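Local coordinates for lipoprotein (Actinomyces odontolyticus, PDB 3UP9) that probably binds L-methionine as the membrane-tethered, substrate-capturing lipoprotein of an uptake system, at residues V7-G12 / A33-D38; P17-L22 / L37-Y42; T64-E69 / D197-N202; F93-K98 / R163-F168; K98-L103 / F168-I173. All blocks are in the same frame, centred on the assembly; numbering follows the deposited sequence. Where two conformers were deposited one is given.

Contact 1 (V7-G12 / A33-D38); sequences VTLTVG and AGIKLD
Val7 to Val11 run parallel to Ile35 to Asp38 as adjacent strands, their short axes 4.6 Å apart at closest and twisted by 29°, with the direction of bonding alternating between the chains. Lys36 N donates to Val7 O (3.1 Å), Lys36 O accepts from Leu9 N (2.9 Å), and Asp38 in turn binds Leu9 O through its N and Val11 N through its O. The start is slacker, with a weak bond from Val7 N to Gly34 O, just where a Schellman motif at Gly34 ends the preceding helix. On the polar face, Thr8 has CG2 anti to the backbone N, which lays this methyl against the carboxylate of Asp38, 3.5 Å from OD2, while OG1 lies 3.7 Å from Lys36 CB. An alanine at Thr8 would probably leave the Asp38 carboxylate without the methyl it rests on and freer to turn. The opposite face is apolar: Leu37 CD2 touches Leu9 CB (4.1 Å) and Val11 CG2 (4.2 Å), with helix 213-223 reaching Leu9 and Val11 and helix 15-28 reaching Val11 and Leu37. Parallel neighbours joined through helices 15-28 and 30-33 form a beta-alpha-beta crossover, as in the alpha/beta lobes of periplasmic-binding-protein folds.

Contact 2 (P17-L22 / L37-Y42); sequences PHAKIL and LDIVEY
Ile39 lies against one turn of the helix. CG2 turns to Ala19 CB at 3.9 Å and also grazes Leu22 CD1, while CG1 and CD1 lie on Leu22: CD1 is 3.6 Å from its carbonyl carbon and 3.8 Å from its CB. CG1 is anti to the carbonyl carbon of Ile39 (chi1 -56°), which sets it beside Leu22 CB. Next to it Leu37 adds a methyl, CD1, 3.5 Å from Leu22 O, so this carbonyl is flanked by carbon from two strand residues. At the other end the contact turns amphipathic: the extended Glu41 brings CG (3.8 Å) and carboxylate OE2 (3.4 Å) to Ala19 CB. Ala19 and Glu41 are the nearest CA pair, consistent with the small side chain there, and Glu41 forms the exposed margin. All of this is van der Waals contact; within the helix, Ile21 N and Leu22 N bond Pro17 O and His18 O. The axes of helix segment 17-22 and strand segment 37-41 are nearly antiparallel (165°), 9.3 Å apart at closest. Leu22 also packs on Val11 and Ala13 of strand 7-13, while His18, on the same helix, enters the ligand pocket and bonds Asn202.

Contact 3 (T64-E69 / D197-N202); sequences TVPYLE and DNPAVN. With MSE (selenomethionine), chain B.
Thr64 and Val65 pack closely on Ala200 to Asn202. Val65 N donates to Val201 O (3.1 Å) through a rather bent bond, 137° at the hydrogen, and Thr64 CA also directs its hydrogen at that oxygen. Thr64 CG2 touches both Ala200 O (3.4 Å) and ligand O (3.2 Å). The threonine is also the helix N-cap: with OG1 between its backbone N and carbonyl carbon, the hydroxyl receives a weak bond from Tyr67 N. Only the apolar side-chain pairs outside are looser, Val65 CG2 lying 4.1 Å from Val201 CG2 and the two proline rings farther apart, though Pro66 CD still meets Pro199 O at 3.5 Å. Tyr67 instead turns to the selenomethionine, whose methyl CE sits 3.7 Å above the middle of its ring, with selenium 3.4 Å from Tyr67 CB. An alanine at Tyr67 would probably open a gap beneath that methyl and leave the ligand's end less restrained. Asn202 ND2 donates to ligand O (2.9 Å), while OD1, also bonded by His18 NE2, accepts weakly from ligand N. Arg120, Asn174 and Glu88 also hydrogen-bond the ligand, consistent with recognition of a free amino acid by its polar head and of a selenoether (in methionine, thioether) tail by an aromatic face.

Contact 4 (F93-K98 / R163-F168); sequences FSNKHK and RSLDDF
Phe93 and Leu165 supply the apolar part. With CG anti to the carbonyl carbon (chi1 -60°), the branch point of Leu165 lies toward Phe93; CD2 is 3.5 Å from Phe93 O and CD1 4.1 Å from Phe93 CB, at the end of strand 91-93, and the leucine also touches Ala171. The side chain of Asn95 crosses Leu165 at about a right angle, flanking its CB.

The direct polar contact is made by Lys96. Its chain runs extended as far as CE, with CE 3.6 Å from Phe168 O, then bends at chi4 (-35°), bringing NZ to Asp166 O at 3.2 Å. The ammonium stands well above the plane of this carbonyl, 57° out of it, which suggests a mainly electrostatic hold. The Asp166 carboxylate is instead paired with Arg163 NH1, OD2 lying 3.0 Å away.

A water adds a third kind of link: it accepts from Asn95 N (2.8 Å) and sits close to Leu165 O and to Phe168 O (2.7 Å). Within the loop, Ser94 OG takes bonds from Lys96 N and His97 N, an ST turn and ST motif combined, and itself bonds Asp169 O.

Carbonyl oxygens of Leu165, Asp166 and Phe168 thus gather after helix 161-164 and face a lysine and a water. Their partial negative charge would probably favour the ammonium form of Lys96, making this a partly solvated, charge-assisted seam.

Contact 5 (K98-L103 / F168-I173); sequences KSLDEL and FDYAVI
Ser99 opens an ST turn leading into the short 3-10 segment 100-102, and Tyr170, the first residue of strand 170-173, reaches into this turn from the sheet. Tyr170 OH donates to Ser99 O at 2.6 Å, a short bond with the hydroxyl 21° from the carbonyl plane. The same oxygen accepts from Glu102 N, so the turn's own bond and the tyrosine grip one atom. The ring is fixed by carbon as well: Leu100 CD1 lies over its centre, 3.8 Å from the centroid and 7° off the normal, a CH-pi contact. A chi1 of -164° sets Leu100 CG anti to the backbone N, and from there CD1 meets the face. Leu103 CD1 comes in obliquely at 3.6 Å from Tyr170 CE1. Next to the tyrosine, Asp169 holds His97 NE2 and Thr108 N through its two carboxylate oxygens. The loop joining strands 91-93 and 107-112 is thus pinned to strand 170-173, which lies between those two in the five-stranded sheet, and Leu103 continues onto Phe151 of strand 151-156.

Contacts 1 and 2 share strand 35-41 and belong to the seven-stranded sheet: the first joins it to strand 7-13 by backbone bonds, the second packs helix 15-28 on it with buried hydrocarbon. Contact 3 reaches the same sheet but lies nearest the chain's centre, at the ligand, and meets contact 2 through the His18–Asn202 bond; here packing and polar recognition mix. Contacts 4 and 5 lie about 39 and 41 Å from contact 1, centre to centre, in the other sheet's region. They alternate along the chain and touch through Ser94, His97 and Asp169. Contact 5 lies at the surface and contact 4 is partly buried; both fasten loops by carbonyl oxygens, with a lysine, a water and a tyrosine hydroxyl.

Contact 1 (V7-G12 / A33-D38)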
# COMPACT_ATOMS: atom_id res chain seq x y z
N VAL A 7 -1.52 21.81 -18.03
CA VAL A 7 -0.58 21.73 -16.89
C VAL A 7 0.02 20.30 -16.80
O VAL A 7 -0.71 19.32 -16.91
CB VAL A 7 -1.25 22.13 -15.52
CG1 VAL A 7 -0.34 21.81 -14.30
CG2 VAL A 7 -1.64 23.60 -15.55
N THR A 8 1.33 20.19 -16.58
CA THR A 8 1.95 18.88 -16.48
C THR A 8 2.14 18.59 -15.05
O THR A 8 2.58 19.48 -14.34
CB THR A 8 3.32 18.83 -17.16
OG1 THR A 8 3.11 18.80 -18.56
CG2 THR A 8 4.06 17.58 -16.78
N LEU A 9 1.88 17.35 -14.64
CA LEU A 9 1.99 16.96 -13.23
C LEU A 9 2.96 15.81 -13.03
O LEU A 9 2.72 14.76 -13.57
CB LEU A 9 0.64 16.49 -12.70
CG LEU A 9 -0.51 17.41 -12.45
CD1 LEU A 9 -1.70 16.58 -11.96
CD2 LEU A 9 -0.15 18.41 -11.38
N THR A 10 4.02 15.99 -12.24
CA THR A 10 4.92 14.89 -11.92
C THR A 10 4.29 14.13 -10.71
O THR A 10 4.08 14.71 -9.61
CB THR A 10 6.40 15.39 -11.73
OG1 THR A 10 6.76 16.27 -12.81
CG2 THR A 10 7.41 14.23 -11.73
N VAL A 11 3.92 12.86 -10.93
CA VAL A 11 3.30 12.07 -9.91
C VAL A 11 4.13 10.80 -9.66
O VAL A 11 4.38 10.03 -10.61
CB VAL A 11 1.87 11.62 -10.31
CG1 VAL A 11 1.22 10.94 -9.11
CG2 VAL A 11 1.02 12.78 -10.79
N GLY A 12 4.54 10.60 -8.39
CA GLY A 12 5.25 9.42 -7.97
C GLY A 12 4.32 8.29 -7.54
O GLY A 12 3.31 8.53 -6.91
N ALA A 33 -9.14 16.10 -20.08
CA ALA A 33 -9.13 16.91 -18.83
C ALA A 33 -8.17 18.15 -18.86
O ALA A 33 -8.18 18.98 -17.95
CB ALA A 33 -8.87 16.02 -17.62
N GLY A 34 -7.39 18.28 -19.93
CA GLY A 34 -6.40 19.35 -20.08
C GLY A 34 -5.15 19.23 -19.20
O GLY A 34 -4.48 20.23 -18.93
N ILE A 35 -4.84 18.01 -18.75
CA ILE A 35 -3.57 17.72 -18.02
C ILE A 35 -2.67 16.66 -18.74
O ILE A 35 -3.12 15.90 -19.57
CB ILE A 35 -3.78 17.32 -16.53
CG1 ILE A 35 -4.47 15.96 -16.41
CG2 ILE A 35 -4.54 18.43 -15.74
CD1 ILE A 35 -4.78 15.55 -14.99
N LYS A 36 -1.38 16.68 -18.41
CA LYS A 36 -0.42 15.66 -18.81
C LYS A 36 0.19 15.06 -17.54
O LYS A 36 0.48 15.77 -16.58
CB LYS A 36 0.70 16.25 -19.71
CG LYS A 36 0.28 16.66 -21.12
CD LYS A 36 1.44 17.17 -21.94
CE LYS A 36 1.02 17.59 -23.37
NZ LYS A 36 2.16 18.08 -24.20
N LEU A 37 0.36 13.74 -17.51
CA LEU A 37 1.03 13.12 -16.39
C LEU A 37 2.47 12.72 -16.70
O LEU A 37 2.76 12.10 -17.69
CB LEU A 37 0.25 11.92 -15.87
CG LEU A 37 -1.20 12.11 -15.38
CD1 LEU A 37 -1.70 10.75 -14.92
CD2 LEU A 37 -1.26 13.18 -14.30
N ASP A 38 3.36 13.04 -15.78
CA ASP A 38 4.76 12.55 -15.80
C ASP A 38 4.88 11.53 -14.65
O ASP A 38 5.08 11.93 -13.53
CB ASP A 38 5.75 13.71 -15.57
CG ASP A 38 6.01 14.54 -16.82
OD1 ASP A 38 5.40 14.25 -17.85
OD2 ASP A 38 6.87 15.48 -16.77

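Contact 2 (P17-L22 / L37-Y42)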
# COMPACT_ATOMS: atom_id res chain seq x y z
N PRO A 17 -0.55 -1.48 -8.15
CA PRO A 17 -1.42 -0.95 -9.22
C PRO A 17 -1.20 0.52 -9.66
O PRO A 17 -1.70 0.92 -10.74
CB PRO A 17 -2.83 -1.10 -8.62
CG PRO A 17 -2.62 -0.95 -7.15
CD PRO A 17 -1.28 -1.61 -6.87
N HIS A 18 -0.51 1.30 -8.84
CA HIS A 18 -0.61 2.74 -8.92
C HIS A 18 -0.12 3.29 -10.24
O HIS A 18 -0.86 4.00 -10.90
CB HIS A 18 0.11 3.41 -7.73
CG HIS A 18 -0.28 2.83 -6.40
ND1 HIS A 18 0.19 1.67 -5.97
CD2 HIS A 18 -1.16 3.30 -5.41
CE1 HIS A 18 -0.36 1.40 -4.76
NE2 HIS A 18 -1.19 2.39 -4.44
N ALA A 19 1.10 2.97 -10.65
CA ALA A 19 1.58 3.48 -11.95
C ALA A 19 0.74 2.95 -13.09
O ALA A 19 0.49 3.68 -14.03
CB ALA A 19 3.07 3.25 -12.19
N LYS A 20 0.26 1.71 -13.03
CA LYS A 20 -0.64 1.22 -14.11
C LYS A 20 -1.96 2.03 -14.22
O LYS A 20 -2.41 2.38 -15.31
CB LYS A 20 -0.95 -0.27 -13.91
CG LYS A 20 0.25 -1.17 -14.00
CD LYS A 20 -0.11 -2.65 -14.10
CE LYS A 20 1.05 -3.53 -14.63
NZ LYS A 20 1.01 -3.99 -16.07
N ILE A 21 -2.59 2.32 -13.10
CA ILE A 21 -3.82 3.12 -13.04
C ILE A 21 -3.52 4.50 -13.61
O ILE A 21 -4.27 5.01 -14.44
CB ILE A 21 -4.37 3.25 -11.59
CG1 ILE A 21 -4.82 1.90 -11.03
CG2 ILE A 21 -5.52 4.23 -11.50
CD1 ILE A 21 -4.98 1.96 -9.50
N LEU A 22 -2.39 5.09 -13.21
CA LEU A 22 -2.01 6.44 -13.71
C LEU A 22 -1.71 6.43 -15.22
O LEU A 22 -1.92 7.44 -15.87
CB LEU A 22 -0.83 7.05 -12.95
CG LEU A 22 -1.00 7.40 -11.47
CD1 LEU A 22 0.35 7.85 -10.95
CD2 LEU A 22 -2.11 8.44 -11.27
N LEU A 37 0.36 13.74 -17.51
CA LEU A 37 1.03 13.12 -16.39
C LEU A 37 2.47 12.72 -16.70
O LEU A 37 2.76 12.10 -17.69
CB LEU A 37 0.25 11.92 -15.87
CG LEU A 37 -1.20 12.11 -15.38
CD1 LEU A 37 -1.70 10.75 -14.92
CD2 LEU A 37 -1.26 13.18 -14.30
N ASP A 38 3.36 13.04 -15.78
CA ASP A 38 4.76 12.55 -15.80
C ASP A 38 4.88 11.53 -14.65
O ASP A 38 5.08 11.93 -13.53
CB ASP A 38 5.75 13.71 -15.57
CG ASP A 38 6.01 14.54 -16.82
OD1 ASP A 38 5.40 14.25 -17.85
OD2 ASP A 38 6.87 15.48 -16.77
N ILE A 39 4.73 10.23 -14.94
CA ILE A 39 4.71 9.22 -13.92
C ILE A 39 6.15 8.87 -13.58
O ILE A 39 6.91 8.55 -14.46
CB ILE A 39 3.88 7.97 -14.33
CG1 ILE A 39 2.44 8.38 -14.72
CG2 ILE A 39 3.80 6.97 -13.17
CD1 ILE A 39 1.74 7.47 -15.70
N VAL A 40 6.46 8.89 -12.28
CA VAL A 40 7.75 8.44 -11.74
C VAL A 40 7.49 7.27 -10.80
O VAL A 40 6.68 7.36 -9.85
CB VAL A 40 8.52 9.58 -11.05
CG1 VAL A 40 9.86 9.05 -10.54
CG2 VAL A 40 8.69 10.74 -12.05
N GLU A 41 8.12 6.13 -11.10
CA GLU A 41 7.88 4.91 -10.34
C GLU A 41 8.85 4.83 -9.16
O GLU A 41 10.00 5.31 -9.24
CB GLU A 41 7.98 3.70 -11.28
CG GLU A 41 6.82 3.68 -12.24
CD GLU A 41 6.72 2.44 -13.09
OE1 GLU A 41 7.42 1.42 -12.84
OE2 GLU A 41 5.90 2.52 -14.02
N TYR A 42 8.34 4.38 -8.01
CA TYR A 42 9.15 4.32 -6.78
C TYR A 42 8.91 2.91 -6.28
O TYR A 42 7.80 2.37 -6.49
CB TYR A 42 8.67 5.35 -5.77
CG TYR A 42 9.23 6.74 -5.92
CD1 TYR A 42 10.41 7.11 -5.29
CD2 TYR A 42 8.57 7.71 -6.72
CE1 TYR A 42 10.93 8.39 -5.45
CE2 TYR A 42 9.10 8.99 -6.88
CZ TYR A 42 10.27 9.32 -6.25
OH TYR A 42 10.80 10.57 -6.43

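Contact 3 (T64-E69 / D197-N202)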
# COMPACT_ATOMS: atom_id res chain seq x y z
N THR A 64 -1.60 4.71 1.97
CA THR A 64 -2.86 4.47 2.60
C THR A 64 -3.05 5.62 3.57
O THR A 64 -2.10 6.27 3.97
CB THR A 64 -2.91 3.09 3.36
OG1 THR A 64 -1.93 3.08 4.45
CG2 THR A 64 -2.65 1.89 2.40
N VAL A 65 -4.30 5.83 3.95
CA VAL A 65 -4.69 6.90 4.85
C VAL A 65 -4.02 6.76 6.21
O VAL A 65 -3.51 7.74 6.71
CB VAL A 65 -6.24 7.09 4.89
CG1 VAL A 65 -6.72 7.78 6.20
CG2 VAL A 65 -6.70 7.88 3.67
N PRO A 66 -4.00 5.56 6.80
CA PRO A 66 -3.27 5.40 8.05
C PRO A 66 -1.74 5.63 8.00
O PRO A 66 -1.16 6.21 8.93
CB PRO A 66 -3.59 3.96 8.47
CG PRO A 66 -4.87 3.61 7.77
CD PRO A 66 -4.74 4.32 6.45
N TYR A 67 -1.08 5.19 6.94
CA TYR A 67 0.33 5.45 6.77
C TYR A 67 0.57 6.96 6.64
O TYR A 67 1.53 7.48 7.25
CB TYR A 67 0.83 4.70 5.52
CG TYR A 67 2.28 4.98 5.19
CD1 TYR A 67 2.64 6.13 4.48
CD2 TYR A 67 3.28 4.11 5.58
CE1 TYR A 67 3.97 6.38 4.17
CE2 TYR A 67 4.60 4.37 5.26
CZ TYR A 67 4.95 5.51 4.57
OH TYR A 67 6.29 5.81 4.29
N LEU A 68 -0.26 7.65 5.85
CA LEU A 68 -0.16 9.11 5.70
C LEU A 68 -0.29 9.82 7.04
O LEU A 68 0.49 10.70 7.35
CB LEU A 68 -1.18 9.65 4.67
CG LEU A 68 -1.32 11.19 4.52
CD1 LEU A 68 -0.01 11.80 4.01
CD2 LEU A 68 -2.49 11.51 3.58
N GLU A 69 -1.28 9.42 7.85
CA GLU A 69 -1.52 10.03 9.15
C GLU A 69 -0.31 9.83 10.06
O GLU A 69 0.10 10.74 10.73
CB GLU A 69 -2.80 9.48 9.79
CG GLU A 69 -4.03 10.00 9.07
CD GLU A 69 -5.32 9.28 9.36
OE1 GLU A 69 -5.32 8.15 9.85
OE2 GLU A 69 -6.36 9.87 9.08
N ASP A 197 -15.07 -2.50 6.17
CA ASP A 197 -14.66 -1.47 7.13
C ASP A 197 -13.11 -1.38 7.28
O ASP A 197 -12.59 -1.26 8.38
CB ASP A 197 -15.37 -1.67 8.49
CG ASP A 197 -16.87 -1.25 8.46
OD1 ASP A 197 -17.71 -2.00 7.91
OD2 ASP A 197 -17.21 -0.18 9.01
N ASN A 198 -12.39 -1.47 6.16
CA ASN A 198 -10.93 -1.46 6.17
C ASN A 198 -10.47 -0.00 5.94
O ASN A 198 -10.82 0.59 4.93
CB ASN A 198 -10.40 -2.40 5.10
CG ASN A 198 -8.93 -2.66 5.21
OD1 ASN A 198 -8.17 -1.79 5.57
ND2 ASN A 198 -8.53 -3.87 4.88
N PRO A 199 -9.73 0.60 6.91
CA PRO A 199 -9.38 2.01 6.68
C PRO A 199 -8.20 2.25 5.73
O PRO A 199 -7.98 3.43 5.37
CB PRO A 199 -9.09 2.55 8.09
CG PRO A 199 -8.53 1.36 8.78
CD PRO A 199 -9.37 0.18 8.28
N ALA A 200 -7.51 1.18 5.31
CA ALA A 200 -6.29 1.30 4.52
C ALA A 200 -6.52 1.55 3.04
O ALA A 200 -5.89 0.88 2.17
CB ALA A 200 -5.36 0.09 4.73
N VAL A 201 -7.35 2.54 2.73
CA VAL A 201 -7.57 2.94 1.34
C VAL A 201 -6.41 3.84 0.86
O VAL A 201 -5.87 4.69 1.58
CB VAL A 201 -8.92 3.65 1.16
CG1 VAL A 201 -10.07 2.69 1.48
CG2 VAL A 201 -9.01 4.92 2.01
N ASN A 202 -6.07 3.66 -0.42
CA ASN A 202 -4.99 4.37 -1.08
C ASN A 202 -5.43 5.70 -1.70
O ASN A 202 -6.39 5.76 -2.43
CB ASN A 202 -4.42 3.49 -2.20
CG ASN A 202 -3.58 2.36 -1.69
OD1 ASN A 202 -2.33 2.42 -1.73
ND2 ASN A 202 -4.25 1.28 -1.23
N MSE B . -0.05 0.04 -1.55
CA MSE B . 0.08 -0.23 -0.10
C MSE B . -1.19 -0.76 0.52
O MSE B . -2.31 -0.37 0.09
OXT MSE B . -1.05 -1.56 1.46
CB MSE B . 0.47 1.04 0.62
CG MSE B . 0.77 0.85 2.14
SE MSE B . 1.23 2.52 2.94
CE MSE B . 2.77 3.16 1.84

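Contact 4 (F93-K98 / R163-F168)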
# COMPACT_ATOMS: atom_id res chain seq x y z
N PHE A 93 1.88 -14.53 3.15
CA PHE A 93 2.39 -15.32 2.07
C PHE A 93 3.43 -16.26 2.60
O PHE A 93 3.97 -16.05 3.67
CB PHE A 93 2.99 -14.38 1.00
CG PHE A 93 1.97 -13.46 0.38
CD1 PHE A 93 1.65 -12.24 0.95
CD2 PHE A 93 1.30 -13.84 -0.77
CE1 PHE A 93 0.72 -11.39 0.37
CE2 PHE A 93 0.36 -12.99 -1.36
CZ PHE A 93 0.09 -11.76 -0.80
N SER A 94 3.70 -17.29 1.82
CA SER A 94 4.73 -18.26 2.15
C SER A 94 5.12 -19.03 0.88
O SER A 94 4.31 -19.25 0.01
CB SER A 94 4.18 -19.21 3.23
OG SER A 94 4.95 -20.36 3.45
N ASN A 95 6.38 -19.46 0.81
CA ASN A 95 6.79 -20.47 -0.14
C ASN A 95 7.03 -21.85 0.49
O ASN A 95 7.42 -22.78 -0.23
CB ASN A 95 8.05 -20.05 -0.89
CG ASN A 95 7.82 -18.91 -1.83
OD1 ASN A 95 6.70 -18.63 -2.26
ND2 ASN A 95 8.87 -18.21 -2.12
N LYS A 96 6.81 -21.98 1.82
CA LYS A 96 7.18 -23.22 2.56
C LYS A 96 5.95 -23.95 3.10
O LYS A 96 6.00 -25.13 3.37
CB LYS A 96 8.23 -22.94 3.69
CG LYS A 96 9.62 -22.43 3.16
CD LYS A 96 10.66 -21.94 4.22
CE LYS A 96 11.86 -21.17 3.66
NZ LYS A 96 12.25 -21.72 2.33
N HIS A 97 4.83 -23.23 3.23
CA HIS A 97 3.59 -23.73 3.84
C HIS A 97 2.38 -23.13 3.12
O HIS A 97 2.47 -22.06 2.50
CB HIS A 97 3.53 -23.37 5.33
CG HIS A 97 4.80 -23.62 6.10
ND1 HIS A 97 5.20 -24.87 6.47
CD2 HIS A 97 5.78 -22.75 6.57
CE1 HIS A 97 6.40 -24.80 7.13
NE2 HIS A 97 6.76 -23.49 7.19
N LYS A 98 1.24 -23.82 3.23
CA LYS A 98 -0.04 -23.31 2.71
C LYS A 98 -1.00 -22.95 3.91
O LYS A 98 -2.09 -22.42 3.70
CB LYS A 98 -0.65 -24.32 1.72
CG LYS A 98 -0.65 -24.09 0.19
CD LYS A 98 0.51 -24.60 -0.61
CE LYS A 98 0.15 -25.56 -1.78
NZ LYS A 98 -0.43 -25.08 -3.04
N ARG A 163 11.43 -11.42 -1.39
CA ARG A 163 12.73 -12.15 -1.20
C ARG A 163 12.84 -12.89 0.17
O ARG A 163 13.43 -13.97 0.23
CB ARG A 163 13.93 -11.19 -1.41
CG ARG A 163 15.35 -11.76 -1.25
CD ARG A 163 15.56 -12.94 -2.19
NE ARG A 163 16.97 -13.40 -2.38
CZ ARG A 163 17.59 -14.43 -1.76
NH1 ARG A 163 17.00 -15.14 -0.80
NH2 ARG A 163 18.85 -14.73 -2.07
N SER A 164 12.24 -12.37 1.25
CA SER A 164 12.36 -12.97 2.58
C SER A 164 11.63 -14.30 2.66
O SER A 164 11.92 -15.08 3.54
CB SER A 164 11.92 -12.04 3.71
OG SER A 164 10.51 -11.93 3.78
N LEU A 165 10.69 -14.54 1.76
CA LEU A 165 10.01 -15.84 1.63
C LEU A 165 10.98 -17.02 1.35
O LEU A 165 10.67 -18.16 1.70
CB LEU A 165 8.88 -15.75 0.57
CG LEU A 165 7.71 -14.76 0.79
CD1 LEU A 165 6.79 -14.70 -0.42
CD2 LEU A 165 6.94 -15.07 2.06
N ASP A 166 12.15 -16.76 0.76
CA ASP A 166 13.21 -17.79 0.63
C ASP A 166 13.82 -18.18 2.01
O ASP A 166 14.28 -19.29 2.18
CB ASP A 166 14.36 -17.33 -0.29
CG ASP A 166 13.89 -16.90 -1.66
OD1 ASP A 166 12.75 -17.26 -2.06
OD2 ASP A 166 14.66 -16.19 -2.36
N ASP A 167 13.78 -17.29 2.99
CA ASP A 167 14.44 -17.48 4.28
C ASP A 167 13.53 -17.87 5.42
O ASP A 167 13.92 -18.62 6.30
CB ASP A 167 15.13 -16.17 4.65
CG ASP A 167 16.04 -15.69 3.54
OD1 ASP A 167 16.88 -16.51 3.11
OD2 ASP A 167 15.87 -14.53 3.11
N PHE A 168 12.33 -17.30 5.42
CA PHE A 168 11.42 -17.41 6.54
C PHE A 168 10.18 -18.31 6.18
O PHE A 168 9.79 -18.49 5.02
CB PHE A 168 10.95 -15.99 6.96
CG PHE A 168 12.07 -15.00 7.27
CD1 PHE A 168 13.22 -15.39 7.96
CD2 PHE A 168 11.95 -13.66 6.91
CE1 PHE A 168 14.24 -14.47 8.25
CE2 PHE A 168 12.95 -12.74 7.19
CZ PHE A 168 14.11 -13.13 7.86
O HOH W 1 8.25 -18.84 2.84

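Contact 5 (K98-L103 / F168-I173)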
# COMPACT_ATOMS: atom_id res chain seq x y z
N LYS A 98 1.24 -23.82 3.23
CA LYS A 98 -0.04 -23.31 2.71
C LYS A 98 -1.00 -22.95 3.91
O LYS A 98 -2.09 -22.42 3.70
CB LYS A 98 -0.65 -24.32 1.72
CG LYS A 98 -0.65 -24.09 0.19
CD LYS A 98 0.51 -24.60 -0.61
CE LYS A 98 0.15 -25.56 -1.78
NZ LYS A 98 -0.43 -25.08 -3.04
N SER A 99 -0.60 -23.22 5.15
CA SER A 99 -1.43 -22.92 6.33
C SER A 99 -0.56 -22.28 7.40
O SER A 99 0.53 -22.76 7.68
CB SER A 99 -2.07 -24.18 6.94
OG SER A 99 -2.72 -23.88 8.17
N LEU A 100 -1.07 -21.21 8.01
CA LEU A 100 -0.43 -20.61 9.18
C LEU A 100 -0.36 -21.55 10.40
O LEU A 100 0.50 -21.42 11.25
CB LEU A 100 -1.13 -19.28 9.52
CG LEU A 100 -0.49 -18.26 10.45
CD1 LEU A 100 0.94 -17.99 9.97
CD2 LEU A 100 -1.34 -16.99 10.46
N ASP A 101 -1.21 -22.56 10.47
CA ASP A 101 -1.14 -23.56 11.55
C ASP A 101 0.10 -24.45 11.52
O ASP A 101 0.34 -25.17 12.47
CB ASP A 101 -2.35 -24.48 11.51
CG ASP A 101 -3.65 -23.77 11.91
OD1 ASP A 101 -3.64 -22.65 12.51
OD2 ASP A 101 -4.69 -24.39 11.62
N GLU A 102 0.85 -24.41 10.43
CA GLU A 102 2.03 -25.20 10.26
C GLU A 102 3.29 -24.42 10.63
O GLU A 102 4.37 -24.89 10.43
CB GLU A 102 2.05 -25.73 8.83
CG GLU A 102 0.85 -26.65 8.56
CD GLU A 102 0.73 -27.81 9.55
OE1 GLU A 102 1.72 -28.55 9.72
OE2 GLU A 102 -0.34 -28.04 10.13
N LEU A 103 3.12 -23.23 11.18
CA LEU A 103 4.20 -22.44 11.74
C LEU A 103 4.99 -23.35 12.69
O LEU A 103 4.47 -23.78 13.71
CB LEU A 103 3.68 -21.19 12.49
CG LEU A 103 4.69 -20.22 13.13
CD1 LEU A 103 5.72 -19.66 12.12
CD2 LEU A 103 3.95 -19.10 13.88
N PHE A 168 12.33 -17.30 5.42
CA PHE A 168 11.42 -17.41 6.54
C PHE A 168 10.18 -18.31 6.18
O PHE A 168 9.79 -18.49 5.02
CB PHE A 168 10.95 -15.99 6.96
CG PHE A 168 12.07 -15.00 7.27
CD1 PHE A 168 13.22 -15.39 7.96
CD2 PHE A 168 11.95 -13.66 6.91
CE1 PHE A 168 14.24 -14.47 8.25
CE2 PHE A 168 12.95 -12.74 7.19
CZ PHE A 168 14.11 -13.13 7.86
N ASP A 169 9.53 -18.83 7.21
CA ASP A 169 8.34 -19.67 7.05
C ASP A 169 7.15 -18.91 6.39
O ASP A 169 6.43 -19.47 5.57
CB ASP A 169 7.97 -20.25 8.43
CG ASP A 169 9.00 -21.28 8.95
OD1 ASP A 169 9.05 -22.40 8.38
OD2 ASP A 169 9.71 -20.99 9.94
N TYR A 170 7.00 -17.64 6.74
CA TYR A 170 5.92 -16.79 6.24
C TYR A 170 6.44 -15.39 6.15
O TYR A 170 7.43 -15.07 6.79
CB TYR A 170 4.69 -16.75 7.20
CG TYR A 170 4.16 -18.12 7.54
CD1 TYR A 170 4.75 -18.86 8.55
CD2 TYR A 170 3.16 -18.68 6.83
CE1 TYR A 170 4.33 -20.14 8.82
CE2 TYR A 170 2.72 -19.95 7.12
CZ TYR A 170 3.30 -20.70 8.11
OH TYR A 170 2.84 -21.98 8.43
N ALA A 171 5.75 -14.54 5.39
CA ALA A 171 6.00 -13.08 5.49
C ALA A 171 4.69 -12.35 5.30
O ALA A 171 3.86 -12.83 4.52
CB ALA A 171 7.04 -12.64 4.47
N VAL A 172 4.46 -11.24 6.00
CA VAL A 172 3.26 -10.39 5.76
C VAL A 172 3.62 -9.32 4.73
O VAL A 172 4.58 -8.61 4.91
CB VAL A 172 2.68 -9.77 7.07
CG1 VAL A 172 1.32 -9.13 6.79
CG2 VAL A 172 2.56 -10.88 8.17
N ILE A 173 2.84 -9.21 3.65
CA ILE A 173 3.27 -8.46 2.50
C ILE A 173 2.13 -7.62 1.89
O ILE A 173 1.17 -8.17 1.38
CB ILE A 173 3.84 -9.35 1.38
CG1 ILE A 173 4.84 -10.41 1.90
CG2 ILE A 173 4.48 -8.48 0.29
CD1 ILE A 173 5.62 -11.15 0.79